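Local coordinates for aspartate aminotransferase (Rhodobacter sphaeroides, PDB 3NRA), which probably catalyses the pyridoxal-phosphate-dependent transfer of an amino group from L-aspartate to 2-oxoglutarate, giving oxaloacetate and L-glutamate, at residues P368-E371 against T376-S379; G70-A73 against G79-G82; L115-A120 against E276-I281. One frame throughout, in Å; residues are numbered along the deposited sequence. Where two conformers were deposited one is given.

The three contacts lie in different settings of one aminotransferase chain. Contact 3 is core: two helices, far apart in sequence, meet through leucine and alanine methyls, with no hydrogen bond between the segments. Contacts 1 and 2 are partly buried and join neighbours in sequence. In contact 1, a loop between two antiparallel strands is drawn together by a threonine hydroxyl and close backbone groups. Contact 2 is the loosest, a glutamine amide and an aspartate carboxylate approaching without bonding, each held by other partners. It shares no element with contact 3, yet their nearest atoms are about 5 Å apart, and both touch the second subunit; contacts 1 and 2 flank the chain's centre from opposite sides.

Contact 1 (P368-E371 against T376-S379); sequences PGTE and TADS
Thr376 reaches across to Gly369 with its hydroxyl, which makes the shortest contact between 368-371 and 376-379. Its CB stands 3.9 Å from Gly369 O, near enough for the next atom to bond. OG1 occupies the place between backbone N and carbonyl carbon (chi1 55°), and from there donates to Gly369 O at 2.8 Å. The donor stands above the carbonyl plane, 52° out of it, rather than on a lone pair. Ser373 O also lies within hydrogen-bonding distance of this hydroxyl, whose single proton must be shared between the two carbonyls or favour one. The same torsion places CG2 beside the backbone N, leaving OG1 as the branch that faces Gly369.

Glycine suits position 369 because the chains are so close there: a CB would fall 1.9 Å from Thr376 O. Instead Gly369 CA makes a C-H...O contact with Thr376 O at 3.1 Å, and Gly369 N gives a weak, bent hydrogen bond to Ser379 O at 2.9 Å. On the exposed margin the chemistry turns apolar, with the Thr370 CG2 methyl resting 3.6 Å from Ala377 CB.

A 3-10 turn at 369-371 and a type I beta turn at 376-379 thus form the two limbs of the long loop joining strand 364-368 to its antiparallel neighbour 380-383. Ser379, at the foot of the second limb, packs on Tyr157, Phe341 and Arg343.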
loop_
_atom_site.group_PDB
_atom_site.type_symbol
_atom_site.label_atom_id
_atom_site.label_comp_id
_atom_site.label_asym_id
_atom_site.label_seq_id
_atom_site.Cartn_x
_atom_site.Cartn_y
_atom_site.Cartn_z
ATOM N N PRO B 368 22.357 -8.481 6.412
ATOM C CA PRO B 368 22.926 -9.827 6.363
ATOM C C PRO B 368 22.623 -10.512 5.064
ATOM O O PRO B 368 21.569 -10.309 4.502
ATOM C CB PRO B 368 22.252 -10.562 7.517
ATOM C CG PRO B 368 21.296 -9.633 8.118
ATOM C CD PRO B 368 21.526 -8.268 7.599
ATOM N N GLY B 369 23.568 -11.315 4.580
ATOM C CA GLY B 369 23.411 -11.959 3.299
ATOM C C GLY B 369 22.278 -12.967 3.253
ATOM O O GLY B 369 21.748 -13.252 2.157
ATOM N N THR B 370 21.882 -13.508 4.428
ATOM C CA THR B 370 20.768 -14.470 4.495
ATOM C C THR B 370 19.389 -13.870 4.091
ATOM O O THR B 370 18.477 -14.611 3.793
ATOM C CB THR B 370 20.650 -15.126 5.901
ATOM O OG1 THR B 370 20.609 -14.123 6.896
ATOM C CG2 THR B 370 21.822 -16.061 6.175
ATOM N N GLU B 371 19.251 -12.536 4.050
ATOM C CA GLU B 371 18.005 -11.913 3.529
ATOM C C GLU B 371 17.735 -12.249 2.056
ATOM O O GLU B 371 16.577 -12.216 1.609
ATOM C CB GLU B 371 18.025 -10.383 3.702
ATOM C CG GLU B 371 17.766 -9.880 5.147
ATOM C CD GLU B 371 16.447 -10.404 5.736
ATOM O OE1 GLU B 371 15.363 -10.034 5.234
ATOM O OE2 GLU B 371 16.507 -11.201 6.695
ATOM N N THR B 376 23.960 -17.430 0.839
ATOM C CA THR B 376 24.845 -16.272 0.804
ATOM C C THR B 376 24.991 -15.712 2.221
ATOM O O THR B 376 24.977 -14.476 2.430
ATOM C CB THR B 376 24.318 -15.156 -0.160
ATOM O OG1 THR B 376 22.981 -14.790 0.193
ATOM C CG2 THR B 376 24.369 -15.615 -1.630
ATOM N N ALA B 377 25.165 -16.615 3.189
ATOM C CA ALA B 377 25.190 -16.245 4.600
ATOM C C ALA B 377 26.455 -15.464 4.980
ATOM O O ALA B 377 26.410 -14.606 5.849
ATOM C CB ALA B 377 25.056 -17.507 5.495
ATOM N N ASP B 378 27.564 -15.739 4.299
ATOM C CA ASP B 378 28.840 -15.060 4.622
ATOM C C ASP B 378 29.074 -13.785 3.816
ATOM O O ASP B 378 30.130 -13.189 3.913
ATOM C CB ASP B 378 30.067 -16.032 4.553
ATOM C CG ASP B 378 30.269 -16.667 3.179
ATOM O OD1 ASP B 378 29.458 -16.431 2.239
ATOM O OD2 ASP B 378 31.243 -17.448 3.054
ATOM N N SER B 379 28.044 -13.336 3.081
ATOM C CA SER B 379 28.032 -11.997 2.460
ATOM C C SER B 379 27.195 -10.994 3.255
ATOM O O SER B 379 26.372 -11.379 4.053
ATOM C CB SER B 379 27.519 -12.107 1.017
ATOM O OG SER B 379 28.400 -12.949 0.263
#

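Contact 2 (G70-A73 against G79-G82); sequences GVQA and GDLG
Gln72 and Asp80 face each other across the contact between 70-73 and 79-82, with Gln72 NE2 4.3 Å from Asp80 OD2. That is too long for a hydrogen bond. The other approach, Val71 O to Asp80 OD2 at 4.4 Å, pairs two acceptors and adds no bond. The closest pair of CA atoms, those of Gln72 and Asp80, is 7.8 Å apart.

The firmer part of the contact is the buried amide. Gln72 points its CB away from 79-82, but the chain bends at chi2 (64°) and carries the amide back toward Asp80. Both ends of this amide are gripped: NE2 gives a hydrogen bond to Gly288 O, and OE1 accepts one from Arg295 NH1. Glutamine fits because it supplies a donor and an acceptor together at the end of a chain long enough to reach them.

Toward solvent the contact thins out. Val71 is exposed and adds only slight cover, while Asp80, partly exposed, uses one carboxylate oxygen on its own helix: as N-cap of helix 81-95 it accepts from Ile83 N through OD1. Glycine suits positions 79 and 82. The backbone angles of Gly79 would jam a CB against the preceding carbonyl, and a CB on Gly82 would be crowded by Asp80 OD1 at 3.2 Å.

Helix 288-291 lies beside the contact, its Gln291 OE1 hydrogen-bonded to Asp80 N and its Tyr289 touching Gln72 and Ala73. Short helix 70-73, whose Gly70 N is hydrogen-bonded to Asp50 OD1 of the second subunit, thus stands between the dimer partner and the start of helix 81-95.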
loop_
_atom_site.group_PDB
_atom_site.type_symbol
_atom_site.label_atom_id
_atom_site.label_comp_id
_atom_site.label_asym_id
_atom_site.label_seq_id
_atom_site.Cartn_x
_atom_site.Cartn_y
_atom_site.Cartn_z
ATOM N N GLY B 70 -8.757 18.717 -5.076
ATOM C CA GLY B 70 -9.431 17.426 -5.124
ATOM C C GLY B 70 -9.160 16.642 -6.372
ATOM O O GLY B 70 -9.125 15.421 -6.335
ATOM N N VAL B 71 -8.922 17.346 -7.478
ATOM C CA VAL B 71 -8.503 16.695 -8.736
ATOM C C VAL B 71 -7.181 15.908 -8.592
ATOM O O VAL B 71 -6.980 14.902 -9.272
ATOM C CB VAL B 71 -8.387 17.733 -9.896
ATOM C CG1 VAL B 71 -7.104 18.487 -9.799
ATOM C CG2 VAL B 71 -8.526 17.038 -11.254
ATOM N N GLN B 72 -6.300 16.340 -7.681
ATOM C CA GLN B 72 -5.048 15.599 -7.429
ATOM C C GLN B 72 -5.214 14.567 -6.300
ATOM O O GLN B 72 -4.615 13.509 -6.356
ATOM C CB GLN B 72 -3.890 16.540 -7.115
ATOM C CG GLN B 72 -2.509 15.855 -7.143
ATOM C CD GLN B 72 -2.157 15.331 -8.521
ATOM O OE1 GLN B 72 -2.016 16.100 -9.461
ATOM N NE2 GLN B 72 -2.049 14.010 -8.649
ATOM N N ALA B 73 -6.007 14.914 -5.288
ATOM C CA ALA B 73 -6.173 14.090 -4.096
ATOM C C ALA B 73 -6.842 12.780 -4.431
ATOM O O ALA B 73 -6.518 11.755 -3.818
ATOM C CB ALA B 73 -7.003 14.837 -3.044
ATOM N N GLY B 79 -4.188 4.999 -11.283
ATOM C CA GLY B 79 -3.345 6.188 -11.202
ATOM C C GLY B 79 -3.904 7.291 -12.060
ATOM O O GLY B 79 -4.629 7.031 -13.009
ATOM N N ASP B 80 -3.538 8.521 -11.729
ATOM C CA ASP B 80 -3.939 9.710 -12.485
ATOM C C ASP B 80 -3.725 9.527 -14.019
ATOM O O ASP B 80 -2.638 9.161 -14.471
ATOM C CB ASP B 80 -3.188 10.947 -11.960
ATOM C CG ASP B 80 -3.555 12.234 -12.726
ATOM O OD1 ASP B 80 -3.094 12.415 -13.888
ATOM O OD2 ASP B 80 -4.303 13.048 -12.182
ATOM N N LEU B 81 -4.788 9.739 -14.785
ATOM C CA LEU B 81 -4.762 9.530 -16.237
ATOM C C LEU B 81 -3.758 10.448 -16.943
ATOM O O LEU B 81 -2.954 9.996 -17.728
ATOM C CB LEU B 81 -6.155 9.758 -16.825
ATOM C CG LEU B 81 -6.357 9.438 -18.325
ATOM C CD1 LEU B 81 -6.074 7.956 -18.632
ATOM C CD2 LEU B 81 -7.802 9.834 -18.755
ATOM N N GLY B 82 -3.811 11.736 -16.645
ATOM C CA GLY B 82 -2.858 12.697 -17.228
ATOM C C GLY B 82 -1.388 12.308 -17.001
ATOM O O GLY B 82 -0.565 12.438 -17.901
#

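Contact 3 (L115-A120 against E276-I281); sequences LFLAVA and EKLQAI
Leu117 sets CG opposite its own carbonyl carbon (chi1 -67°), while Leu278 extends CG opposite its backbone N (chi1 179°); these torsions send the two leucines into each other between the helices. They cross obliquely, Leu117 CD2 meeting Leu278 CG at 3.6 Å. The other Leu117 branch, CD1, turns to Gln279, whose side chain crosses at about a right angle, and lies 3.5 Å from Gln279 OE1. Leucine suits the place because its forked end serves two neighbours at once. One turn along, alanine leaves room for Leu278, though barely: Ala120 CB and Leu278 CD2 are 3.2 Å apart, tighter than usual van der Waals contact.

The amide nitrogen of Gln279 is satisfied beyond the segments, NE2 donating to Tyr77 O and Ile107 O. With an alanine in place of Leu117 both methyls are lost, which would probably open a gap beside Leu278 and take away one of the apolar neighbours of the Gln279 side chain.

The axes of 115-120 and 276-281 approach to 9.8 Å at 123°. Helices 110-120 and 269-282 pack here beside edge strand 105-108 of the seven-stranded sheet, with Leu117 and Gln279 both touching Thr108; Phe8 of the second subunit packs on Leu278, bringing the pair to the dimer interface.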
loop_
_atom_site.group_PDB
_atom_site.type_symbol
_atom_site.label_atom_id
_atom_site.label_comp_id
_atom_site.label_asym_id
_atom_site.label_seq_id
_atom_site.Cartn_x
_atom_site.Cartn_y
_atom_site.Cartn_z
ATOM N N LEU B 115 5.316 -4.834 -6.986
ATOM C CA LEU B 115 5.778 -6.200 -6.830
ATOM C C LEU B 115 4.735 -7.076 -6.140
ATOM O O LEU B 115 4.412 -8.187 -6.632
ATOM C CB LEU B 115 7.075 -6.218 -6.035
ATOM C CG LEU B 115 7.765 -7.549 -5.801
ATOM C CD1 LEU B 115 8.143 -8.252 -7.117
ATOM C CD2 LEU B 115 9.014 -7.349 -4.874
ATOM N N PHE B 116 4.196 -6.594 -5.017
ATOM C CA PHE B 116 3.136 -7.306 -4.351
ATOM C C PHE B 116 1.996 -7.652 -5.300
ATOM O O PHE B 116 1.496 -8.785 -5.309
ATOM C CB PHE B 116 2.547 -6.486 -3.204
ATOM C CG PHE B 116 1.417 -7.202 -2.471
ATOM C CD1 PHE B 116 1.682 -8.261 -1.666
ATOM C CD2 PHE B 116 0.113 -6.828 -2.644
ATOM C CE1 PHE B 116 0.671 -8.930 -1.012
ATOM C CE2 PHE B 116 -0.898 -7.483 -1.994
ATOM C CZ PHE B 116 -0.611 -8.529 -1.164
ATOM N N LEU B 117 1.498 -6.632 -5.991
ATOM C CA LEU B 117 0.332 -6.799 -6.872
ATOM C C LEU B 117 0.653 -7.764 -8.013
ATOM O O LEU B 117 -0.159 -8.612 -8.356
ATOM C CB LEU B 117 -0.094 -5.429 -7.442
ATOM C CG LEU B 117 -0.661 -4.416 -6.423
ATOM C CD1 LEU B 117 -0.909 -3.092 -7.081
ATOM C CD2 LEU B 117 -1.961 -4.962 -5.788
ATOM N N ALA B 118 1.852 -7.619 -8.584
ATOM C CA ALA B 118 2.281 -8.430 -9.705
ATOM C C ALA B 118 2.340 -9.923 -9.317
ATOM O O ALA B 118 1.874 -10.795 -10.073
ATOM C CB ALA B 118 3.632 -7.955 -10.198
ATOM N N VAL B 119 2.867 -10.217 -8.128
ATOM C CA VAL B 119 2.897 -11.605 -7.660
ATOM C C VAL B 119 1.459 -12.078 -7.333
ATOM O O VAL B 119 1.070 -13.210 -7.681
ATOM C CB VAL B 119 3.808 -11.765 -6.451
ATOM C CG1 VAL B 119 3.771 -13.217 -5.931
ATOM C CG2 VAL B 119 5.270 -11.323 -6.801
ATOM N N ALA B 120 0.664 -11.204 -6.701
ATOM C CA ALA B 120 -0.746 -11.544 -6.359
ATOM C C ALA B 120 -1.562 -11.871 -7.598
ATOM O O ALA B 120 -2.388 -12.782 -7.573
ATOM C CB ALA B 120 -1.405 -10.412 -5.600
ATOM N N GLU B 276 -4.860 -3.845 -10.969
ATOM C CA GLU B 276 -5.742 -2.681 -10.752
ATOM C C GLU B 276 -6.899 -3.029 -9.854
ATOM O O GLU B 276 -7.239 -2.290 -8.937
ATOM C CB GLU B 276 -6.308 -2.194 -12.094
ATOM C CG GLU B 276 -7.151 -0.907 -12.013
ATOM C CD GLU B 276 -8.646 -1.152 -11.870
ATOM O OE1 GLU B 276 -9.265 -1.658 -12.827
ATOM O OE2 GLU B 276 -9.204 -0.796 -10.819
ATOM N N LYS B 277 -7.521 -4.167 -10.129
ATOM C CA LYS B 277 -8.668 -4.602 -9.350
ATOM C C LYS B 277 -8.243 -4.872 -7.910
ATOM O O LYS B 277 -8.906 -4.436 -6.970
ATOM C CB LYS B 277 -9.306 -5.855 -9.975
ATOM C CG LYS B 277 -10.142 -5.573 -11.221
ATOM C CD LYS B 277 -10.157 -6.798 -12.173
ATOM C CE LYS B 277 -11.376 -6.824 -13.112
ATOM N NZ LYS B 277 -12.371 -7.902 -12.699
ATOM N N LEU B 278 -7.086 -5.505 -7.744
ATOM C CA LEU B 278 -6.575 -5.763 -6.422
ATOM C C LEU B 278 -6.156 -4.472 -5.683
ATOM O O LEU B 278 -6.440 -4.333 -4.498
ATOM C CB LEU B 278 -5.438 -6.756 -6.470
ATOM C CG LEU B 278 -4.775 -7.126 -5.143
ATOM C CD1 LEU B 278 -5.784 -7.519 -4.093
ATOM C CD2 LEU B 278 -3.790 -8.254 -5.377
ATOM N N GLN B 279 -5.507 -3.538 -6.378
ATOM C CA GLN B 279 -5.060 -2.279 -5.733
ATOM C C GLN B 279 -6.219 -1.541 -5.042
ATOM O O GLN B 279 -6.038 -0.937 -3.980
ATOM C CB GLN B 279 -4.379 -1.333 -6.744
ATOM C CG GLN B 279 -3.990 0.023 -6.137
ATOM C CD GLN B 279 -2.700 0.595 -6.707
ATOM O OE1 GLN B 279 -1.609 0.258 -6.247
ATOM N NE2 GLN B 279 -2.821 1.464 -7.716
ATOM N N ALA B 280 -7.393 -1.582 -5.662
ATOM C CA ALA B 280 -8.562 -0.991 -5.100
ATOM C C ALA B 280 -8.766 -1.426 -3.643
ATOM O O ALA B 280 -9.037 -0.581 -2.799
ATOM C CB ALA B 280 -9.837 -1.320 -5.976
ATOM N N ILE B 281 -8.558 -2.710 -3.342
ATOM C CA ILE B 281 -8.801 -3.218 -1.986
ATOM C C ILE B 281 -7.539 -3.328 -1.114
ATOM O O ILE B 281 -7.644 -3.499 0.104
ATOM C CB ILE B 281 -9.632 -4.555 -1.965
ATOM C CG1 ILE B 281 -8.857 -5.722 -2.580
ATOM C CG2 ILE B 281 -11.000 -4.360 -2.687
ATOM C CD1 ILE B 281 -9.673 -6.991 -2.666
#